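PDB 3CNB: DNA-binding response regulator, merR family from Colwellia psychrerythraea, which probably binds DNA as a two-component response regulator, this chain being its receiver domain, predicted to be phosphorylated on an aspartate. Local coordinates for residues Asp56-Asp61 with Ile85-Met90. Numbering follows the deposited sequence.
Sequences DVVMLD and IIVIAM
Five backbone hydrogen bonds join segment 56-61 to segment 85-90 in parallel register, V57 facing I86 and D61 facing M90. Within 57-61, V58 and L60 use both N and O, V58 with I86 and I88, L60 with I88 and M90; I86 and I88 do the same from the partner strand. The L60 N to I88 O bond is the straightest at 172°, although its donor stands above the carbonyl plane.

One sheet face carries V57, M59, D61, I86, I88 and M90. The V57 and I86 side chains cross obliquely, CG2 of V57 coming to 4.0 Å from CD1 of I86. M59 lies alongside I88; its chain, bent at chi2 and chi3, brings SD within 4.0 Å of I88 CB. M90 runs extended through chi2 (180°), then bends at chi3, so that CE lies 4.0 Å from D61 CB and also reaches M59 CB. D61 has CG anti to its backbone N; OD1 forms a salt bridge with K113, whose ammonium would probably offset the repulsion between D61 OD2 and the close, like-charged E15 OE1.

On the other face, V58 adopts an unusual chi1 of -23°, and its CG1 meets I85 CG2 at a tight 3.4 Å. L60 CD2 packs more loosely against V87 CG1, at 4.3 Å.

D61, the predicted phosphorylation site, is unmodified here and ends the central strand of the CheY-like fold. Helix 69-77 links the two strands in a beta-alpha-beta crossover and covers L60 and V87; helix 117-129 packs on V57, M59, I86 and I88, helix 18-31 on M59 and M90, and strands 10-14 and 109-112 flank the pair.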
loop_
_atom_site.group_PDB
_atom_site.type_symbol
_atom_site.label_atom_id
_atom_site.label_comp_id
_atom_site.label_asym_id
_atom_site.label_seq_id
_atom_site.Cartn_x
_atom_site.Cartn_y
_atom_site.Cartn_z
ATOM N N ASP A 56 -3.892 -5.952 -6.774
ATOM C CA ASP A 56 -5.114 -5.172 -6.895
ATOM C C ASP A 56 -5.028 -4.014 -5.931
ATOM O O ASP A 56 -5.617 -2.976 -6.157
ATOM C CB ASP A 56 -6.313 -6.052 -6.575
ATOM C CG ASP A 56 -6.451 -7.196 -7.554
ATOM O OD1 ASP A 56 -6.794 -6.920 -8.723
ATOM O OD2 ASP A 56 -6.183 -8.347 -7.168
ATOM N N VAL A 57 -4.283 -4.239 -4.848
ATOM C CA VAL A 57 -4.075 -3.291 -3.769
ATOM C C VAL A 57 -2.577 -3.182 -3.483
ATOM O O VAL A 57 -1.888 -4.206 -3.397
ATOM C CB VAL A 57 -4.814 -3.736 -2.452
ATOM C CG1 VAL A 57 -4.568 -2.733 -1.325
ATOM C CG2 VAL A 57 -6.329 -3.876 -2.684
ATOM N N VAL A 58 -2.056 -1.962 -3.360
ATOM C CA VAL A 58 -0.723 -1.805 -2.738
ATOM C C VAL A 58 -0.725 -0.961 -1.479
ATOM O O VAL A 58 -1.257 0.165 -1.442
ATOM C CB VAL A 58 0.499 -1.384 -3.691
ATOM C CG1 VAL A 58 0.291 -1.734 -5.153
ATOM C CG2 VAL A 58 0.986 0.056 -3.473
ATOM N N MET A 59 -0.123 -1.539 -0.448
ATOM C CA MET A 59 0.140 -0.859 0.796
ATOM C C MET A 59 1.538 -0.273 0.671
ATOM O O MET A 59 2.525 -1.001 0.564
ATOM C CB MET A 59 0.038 -1.838 1.976
ATOM C CG MET A 59 -1.252 -2.688 1.981
ATOM S SD MET A 59 -2.731 -1.806 2.520
ATOM C CE MET A 59 -2.255 -1.363 4.164
ATOM N N LEU A 60 1.606 1.046 0.703
ATOM C CA LEU A 60 2.820 1.777 0.389
ATOM C C LEU A 60 3.389 2.539 1.592
ATOM O O LEU A 60 2.814 3.535 2.048
ATOM C CB LEU A 60 2.523 2.747 -0.769
ATOM C CG LEU A 60 3.642 3.671 -1.277
ATOM C CD1 LEU A 60 4.709 2.869 -1.983
ATOM C CD2 LEU A 60 3.097 4.732 -2.190
ATOM N N ASP A 61 4.527 2.085 2.104
ATOM C CA ASP A 61 5.217 2.820 3.157
ATOM C C ASP A 61 6.009 3.986 2.545
ATOM O O ASP A 61 6.921 3.776 1.742
ATOM C CB ASP A 61 6.104 1.861 3.962
ATOM C CG ASP A 61 6.882 2.547 5.079
ATOM O OD1 ASP A 61 6.373 3.496 5.713
ATOM O OD2 ASP A 61 8.021 2.104 5.345
ATOM N N ILE A 85 -5.081 0.091 -9.592
ATOM C CA ILE A 85 -4.594 -0.442 -8.319
ATOM C C ILE A 85 -5.031 0.493 -7.184
ATOM O O ILE A 85 -4.891 1.717 -7.295
ATOM C CB ILE A 85 -3.034 -0.582 -8.325
ATOM C CG1 ILE A 85 -2.574 -1.608 -9.367
ATOM C CG2 ILE A 85 -2.509 -0.971 -6.957
ATOM C CD1 ILE A 85 -1.048 -1.911 -9.331
ATOM N N ILE A 86 -5.590 -0.078 -6.118
ATOM C CA ILE A 86 -5.963 0.710 -4.939
ATOM C C ILE A 86 -4.719 0.905 -4.088
ATOM O O ILE A 86 -4.160 -0.063 -3.569
ATOM C CB ILE A 86 -7.038 0.006 -4.068
ATOM C CG1 ILE A 86 -8.328 -0.239 -4.854
ATOM C CG2 ILE A 86 -7.302 0.796 -2.753
ATOM C CD1 ILE A 86 -9.052 -1.524 -4.378
ATOM N N VAL A 87 -4.287 2.158 -3.969
ATOM C CA VAL A 87 -3.092 2.493 -3.238
ATOM C C VAL A 87 -3.437 3.066 -1.857
ATOM O O VAL A 87 -4.095 4.097 -1.745
ATOM C CB VAL A 87 -2.193 3.499 -4.019
ATOM C CG1 VAL A 87 -1.045 3.976 -3.147
ATOM C CG2 VAL A 87 -1.653 2.860 -5.314
ATOM N N ILE A 88 -2.955 2.398 -0.816
ATOM C CA ILE A 88 -3.104 2.891 0.542
ATOM C C ILE A 88 -1.732 3.241 1.099
ATOM O O ILE A 88 -0.909 2.358 1.326
ATOM C CB ILE A 88 -3.844 1.843 1.431
ATOM C CG1 ILE A 88 -5.269 1.616 0.886
ATOM C CG2 ILE A 88 -3.930 2.310 2.880
ATOM C CD1 ILE A 88 -5.983 0.455 1.492
ATOM N N ALA A 89 -1.486 4.529 1.325
ATOM C CA ALA A 89 -0.225 4.958 1.924
ATOM C C ALA A 89 -0.166 4.711 3.437
ATOM O O ALA A 89 -1.180 4.728 4.123
ATOM C CB ALA A 89 0.045 6.429 1.619
ATOM N N MET A 90 1.048 4.480 3.938
ATOM C CA MET A 90 1.340 4.399 5.368
ATOM C C MET A 90 2.586 5.251 5.621
ATOM O O MET A 90 3.468 5.319 4.767
ATOM C CB MET A 90 1.655 2.958 5.807
ATOM C CG MET A 90 0.868 1.857 5.140
ATOM S SD MET A 90 1.362 0.258 5.754
ATOM C CE MET A 90 2.756 -0.126 4.692
#